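PDB 3GOC: endonuclease V from Streptomyces avermitilis, which probably nicks damaged double-stranded DNA in repair, cleaving the second phosphodiester bond 3' to a deoxyinosine with the help of magnesium. Local coordinates for residues 39-44 with 60-65; 109-114 with 134-139. All coordinates share one frame; numbering follows the deposited sequence.

In the fold
Contacts 1 and 2 illustrate how one mixed sheet of RNase H-like topology is assembled from two kinds of strand pairing. Contact 1, first along the chain, pairs the start of strand 41-49 with the end of strand 55-64, at the open end of their antiparallel hairpin; contact 2 follows and pairs the parallel strands 110-114 and 138-142. Their centres lie about 10 Å apart, because strands 41-49 and 110-114 are neighbours in the sheet: the backbone of Thr43 probably hydrogen-bonds to Leu110 and Val112, and Val42 packs on Val112. The two adjoining strands lead to two magnesium sites sharing Asp46 of strand 41-49, one with Asp114 of 109-114, the other with Asp217 of helix 211-228.

Contact 1: residues 39-44 with 60-65; sequences TGRVTG and AVVLDA
Backbone hydrogen bonding is the first layer of this antiparallel pairing, in which strands 41-44 and 60-64 run at 152° to each other. Val42 and Leu63 exchange two bonds, the shorter from Leu63 N to Val42 O at 2.7 Å, and Gly44 and Val61 form a second such hydrogen-bonded pair. A fifth bond, from Ala65 N to Gly40 O, lies in the carbonyl plane and ties the pairing off just past the end of strand 55-64.

Apolar packing is different on the two faces of the sheet. On the face of Val42, Val61 and Leu63, which helix 211-228 covers, Val42 and Leu63 lie side by side. Val42 CG1 occupies the crowded position between its own N and carbonyl carbon (chi1 60°), where it meets Leu63 CB at 3.9 Å and Ala65 CB at 4.2 Å. On the reverse face Val62 is flanked by two obliquely crossing neighbours: Arg41 lays its CG 3.6 Å from Val62 CG1, and Thr43 OG1 sits 3.3 Å from Val62 CG2. That hydroxyl is hydrogen-bonded to Pro108 O, while Thr43 CG2 rests 3.4 Å from Val61 O. An alanine in place of Thr43 removes the hydroxyl, its bond to Pro108 O and the methyl, and would probably thin the packing against Val62.

Water mediates the charged contact. Arg41 NE donates to a water in the guanidinium plane at 2.7 Å, and this water donates in turn to Asp64 OD2 at 2.8 Å; a second water binds Gly40 O and, weakly, the same OD2. Asp64 OD1 is hydrogen-bonded to Thr67 OG1. The opposite charges thus communicate through solvent at the hairpin's outer end, which suggests that the direct grip comes from backbone bonds and buried methyl groups.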
loop_
_atom_site.group_PDB
_atom_site.type_symbol
_atom_site.label_atom_id
_atom_site.label_comp_id
_atom_site.label_asym_id
_atom_site.label_seq_id
_atom_site.Cartn_x
_atom_site.Cartn_y
_atom_site.Cartn_z
ATOM N N THR A 39 -0.010 8.498 -3.117
ATOM C CA THR A 39 -0.252 9.899 -3.439
ATOM C C THR A 39 0.737 10.793 -2.696
ATOM O O THR A 39 1.253 10.419 -1.643
ATOM C CB THR A 39 -1.686 10.329 -3.067
ATOM O OG1 THR A 39 -1.920 11.665 -3.536
ATOM C CG2 THR A 39 -1.880 10.281 -1.559
ATOM N N GLY A 40 1.001 11.973 -3.250
ATOM C CA GLY A 40 1.937 12.886 -2.622
ATOM C C GLY A 40 3.364 12.380 -2.739
ATOM O O GLY A 40 3.701 11.680 -3.697
ATOM N N ARG A 41 4.194 12.731 -1.758
ATOM C CA ARG A 41 5.599 12.330 -1.736
ATOM C C ARG A 41 5.901 11.399 -0.566
ATOM O O ARG A 41 5.246 11.456 0.472
ATOM C CB ARG A 41 6.513 13.565 -1.630
ATOM C CG ARG A 41 6.864 14.269 -2.947
ATOM C CD ARG A 41 5.699 15.013 -3.587
ATOM N NE ARG A 41 6.102 15.623 -4.860
ATOM C CZ ARG A 41 6.691 16.811 -4.982
ATOM N NH1 ARG A 41 6.952 17.548 -3.910
ATOM N NH2 ARG A 41 7.026 17.265 -6.182
ATOM N N VAL A 42 6.890 10.529 -0.746
ATOM C CA VAL A 42 7.310 9.613 0.306
ATOM C C VAL A 42 8.832 9.631 0.218
ATOM O O VAL A 42 9.410 9.540 -0.868
ATOM C CB VAL A 42 6.716 8.199 0.102
ATOM C CG1 VAL A 42 7.159 7.629 -1.224
ATOM C CG2 VAL A 42 7.103 7.289 1.266
ATOM N N THR A 43 9.476 9.757 1.370
ATOM C CA THR A 43 10.925 9.904 1.419
ATOM C C THR A 43 11.669 8.889 2.262
ATOM O O THR A 43 11.279 8.598 3.387
ATOM C CB THR A 43 11.257 11.315 1.951
ATOM O OG1 THR A 43 10.709 12.288 1.052
ATOM C CG2 THR A 43 12.757 11.523 2.076
ATOM N N GLY A 44 12.754 8.360 1.711
ATOM C CA GLY A 44 13.552 7.424 2.468
ATOM C C GLY A 44 14.754 8.144 3.052
ATOM O O GLY A 44 15.289 9.065 2.440
ATOM N N ALA A 60 18.656 11.572 1.850
ATOM C CA ALA A 60 17.205 11.653 1.846
ATOM C C ALA A 60 16.820 11.577 0.377
ATOM O O ALA A 60 17.318 12.349 -0.442
ATOM C CB ALA A 60 16.737 12.970 2.450
ATOM N N VAL A 61 15.962 10.623 0.041
ATOM C CA VAL A 61 15.517 10.461 -1.335
ATOM C C VAL A 61 14.004 10.541 -1.373
ATOM O O VAL A 61 13.315 9.727 -0.763
ATOM C CB VAL A 61 15.972 9.113 -1.923
ATOM C CG1 VAL A 61 15.481 8.989 -3.362
ATOM C CG2 VAL A 61 17.491 9.006 -1.877
ATOM N N VAL A 62 13.499 11.541 -2.090
ATOM C CA VAL A 62 12.066 11.778 -2.211
ATOM C C VAL A 62 11.500 11.104 -3.452
ATOM O O VAL A 62 12.017 11.283 -4.556
ATOM C CB VAL A 62 11.762 13.287 -2.310
ATOM C CG1 VAL A 62 10.266 13.512 -2.268
ATOM C CG2 VAL A 62 12.448 14.034 -1.183
ATOM N N LEU A 63 10.445 10.321 -3.264
ATOM C CA LEU A 63 9.802 9.631 -4.377
ATOM C C LEU A 63 8.384 10.134 -4.595
ATOM O O LEU A 63 7.739 10.647 -3.679
ATOM C CB LEU A 63 9.703 8.126 -4.107
ATOM C CG LEU A 63 10.946 7.348 -3.681
ATOM C CD1 LEU A 63 10.562 5.894 -3.444
ATOM C CD2 LEU A 63 12.012 7.457 -4.752
ATOM N N ASP A 64 7.914 10.004 -5.828
ATOM C CA ASP A 64 6.534 10.340 -6.139
ATOM C C ASP A 64 5.867 9.043 -5.680
ATOM O O ASP A 64 6.162 7.968 -6.203
ATOM C CB ASP A 64 6.347 10.532 -7.645
ATOM C CG ASP A 64 4.889 10.709 -8.030
ATOM O OD1 ASP A 64 4.307 9.762 -8.591
ATOM O OD2 ASP A 64 4.327 11.789 -7.758
ATOM N N ALA A 65 4.987 9.132 -4.692
ATOM C CA ALA A 65 4.343 7.942 -4.145
ATOM C C ALA A 65 3.541 7.122 -5.145
ATOM O O ALA A 65 3.509 5.893 -5.068
ATOM C CB ALA A 65 3.458 8.337 -2.970
HETATM O O HOH W 1 2.302 10.711 -5.916
HETATM O O HOH W 2 5.856 14.001 -7.024
#

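Contact 2: residues 109-114 with 134-139; sequences GLIVCD and TGLPTI
A beta-alpha-beta unit, strand 110-114, helix 126-134 and strand 138-142, brings segment 109-114 alongside 134-139, whose last residues, 138-139, begin the neighbouring parallel strand. Ile111 is bonded on both its polar backbone atoms: its N donates to Pro137 O at 3.0 Å, almost perfectly straight (177°), and its O receives Ile139 N nearly along the C=O axis. Cys113 N then reaches Ile139 O at 2.9 Å, so the bonds of Ile111 straddle Thr138 and those of Ile139 straddle Val112, the parallel pattern.

On the face that turns to helix 126-134, Ile111 CD1 reaches across obliquely to Leu136 CB at 3.7 Å, while Thr138 CG2 lies beside Ile111 CB. Thr138 OG1 is hydrogen-bonded to Ala127 O, which fastens the returning strand to the connecting helix. On the reverse face Val112 and Ile139 lie alongside each other. Ile139 CG1 takes the crowded position between its N and carbonyl carbon (chi1 65°), which places it 4.0 Å from Val112 CG2. Leu110 approaches from the start of the strand, its CD2 tucked 3.2 Å from Pro137 O and 3.5 Å from Pro137 CB.

Where helix 126-134 ends, Gly135 leaves helical geometry with positive phi, and Thr134 OG1 accepts from Leu136 N at 3.1 Å in an ST turn that leads the chain back into the sheet. Just past Cys113 comes Asp114, a magnesium ligand that shares one of the two metal sites with Asp46. A parallel central strand delivering a metal-binding carboxylate toward its C-terminal side is characteristic of the RNase H-like fold to which endonuclease V belongs.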
loop_
_atom_site.group_PDB
_atom_site.type_symbol
_atom_site.label_atom_id
_atom_site.label_comp_id
_atom_site.label_asym_id
_atom_site.label_seq_id
_atom_site.Cartn_x
_atom_site.Cartn_y
_atom_site.Cartn_z
ATOM N N GLY A 109 7.069 14.748 2.759
ATOM C CA GLY A 109 5.804 14.036 2.812
ATOM C C GLY A 109 5.883 13.090 3.996
ATOM O O GLY A 109 5.936 13.533 5.144
ATOM N N LEU A 110 5.886 11.789 3.725
ATOM C CA LEU A 110 5.998 10.780 4.777
ATOM C C LEU A 110 7.438 10.269 4.755
ATOM O O LEU A 110 7.937 9.876 3.702
ATOM C CB LEU A 110 5.025 9.632 4.498
ATOM C CG LEU A 110 4.986 8.418 5.432
ATOM C CD1 LEU A 110 6.122 7.488 5.120
ATOM C CD2 LEU A 110 5.013 8.868 6.869
ATOM N N ILE A 111 8.107 10.281 5.906
ATOM C CA ILE A 111 9.492 9.817 5.972
ATOM C C ILE A 111 9.558 8.364 6.425
ATOM O O ILE A 111 8.969 7.992 7.439
ATOM C CB ILE A 111 10.351 10.666 6.946
ATOM C CG1 ILE A 111 10.385 12.131 6.492
ATOM C CG2 ILE A 111 11.770 10.107 7.007
ATOM C CD1 ILE A 111 9.106 12.878 6.752
ATOM N N VAL A 112 10.263 7.544 5.651
ATOM C CA VAL A 112 10.424 6.130 5.965
ATOM C C VAL A 112 11.883 5.899 6.349
ATOM O O VAL A 112 12.783 6.036 5.520
ATOM C CB VAL A 112 10.062 5.245 4.743
ATOM C CG1 VAL A 112 10.186 3.769 5.106
ATOM C CG2 VAL A 112 8.640 5.567 4.275
ATOM N N CYS A 113 12.116 5.564 7.616
ATOM C CA CYS A 113 13.469 5.316 8.110
ATOM C C CYS A 113 13.827 3.843 8.047
ATOM O O CYS A 113 12.975 2.976 8.238
ATOM C CB CYS A 113 13.598 5.779 9.563
ATOM S SG CYS A 113 13.289 7.526 9.829
ATOM N N ASP A 114 15.093 3.565 7.751
ATOM C CA ASP A 114 15.577 2.189 7.726
ATOM C C ASP A 114 15.949 1.953 9.184
ATOM O O ASP A 114 17.097 2.145 9.590
ATOM C CB ASP A 114 16.822 2.065 6.852
ATOM C CG ASP A 114 17.403 0.664 6.863
ATOM O OD1 ASP A 114 18.608 0.501 6.558
ATOM O OD2 ASP A 114 16.663 -0.290 7.173
ATOM N N THR A 134 10.968 17.099 13.489
ATOM C CA THR A 134 10.548 17.693 12.223
ATOM C C THR A 134 9.068 18.033 12.211
ATOM O O THR A 134 8.627 18.896 11.447
ATOM C CB THR A 134 10.791 16.741 11.036
ATOM O OG1 THR A 134 10.022 15.545 11.220
ATOM C CG2 THR A 134 12.267 16.386 10.920
ATOM N N GLY A 135 8.309 17.348 13.060
ATOM C CA GLY A 135 6.875 17.550 13.117
ATOM C C GLY A 135 6.191 16.816 11.974
ATOM O O GLY A 135 4.986 16.948 11.784
ATOM N N LEU A 136 6.950 16.015 11.231
ATOM C CA LEU A 136 6.411 15.296 10.079
ATOM C C LEU A 136 6.074 13.832 10.331
ATOM O O LEU A 136 6.588 13.214 11.259
ATOM C CB LEU A 136 7.408 15.377 8.921
ATOM C CG LEU A 136 7.828 16.801 8.527
ATOM C CD1 LEU A 136 8.995 16.736 7.555
ATOM C CD2 LEU A 136 6.645 17.550 7.916
ATOM N N PRO A 137 5.185 13.262 9.504
ATOM C CA PRO A 137 4.778 11.861 9.622
ATOM C C PRO A 137 5.989 10.988 9.319
ATOM O O PRO A 137 6.681 11.201 8.322
ATOM C CB PRO A 137 3.713 11.717 8.541
ATOM C CG PRO A 137 3.159 13.090 8.416
ATOM C CD PRO A 137 4.384 13.947 8.476
ATOM N N THR A 138 6.241 10.007 10.175
ATOM C CA THR A 138 7.375 9.113 9.970
ATOM C C THR A 138 7.053 7.692 10.400
ATOM O O THR A 138 6.215 7.467 11.274
ATOM C CB THR A 138 8.598 9.532 10.807
ATOM O OG1 THR A 138 8.316 9.299 12.193
ATOM C CG2 THR A 138 8.931 10.992 10.597
ATOM N N ILE A 139 7.726 6.735 9.776
ATOM C CA ILE A 139 7.576 5.334 10.140
ATOM C C ILE A 139 8.944 4.705 10.010
ATOM O O ILE A 139 9.859 5.281 9.415
ATOM C CB ILE A 139 6.608 4.537 9.221
ATOM C CG1 ILE A 139 7.166 4.445 7.803
ATOM C CG2 ILE A 139 5.229 5.175 9.244
ATOM C CD1 ILE A 139 6.371 3.506 6.908
#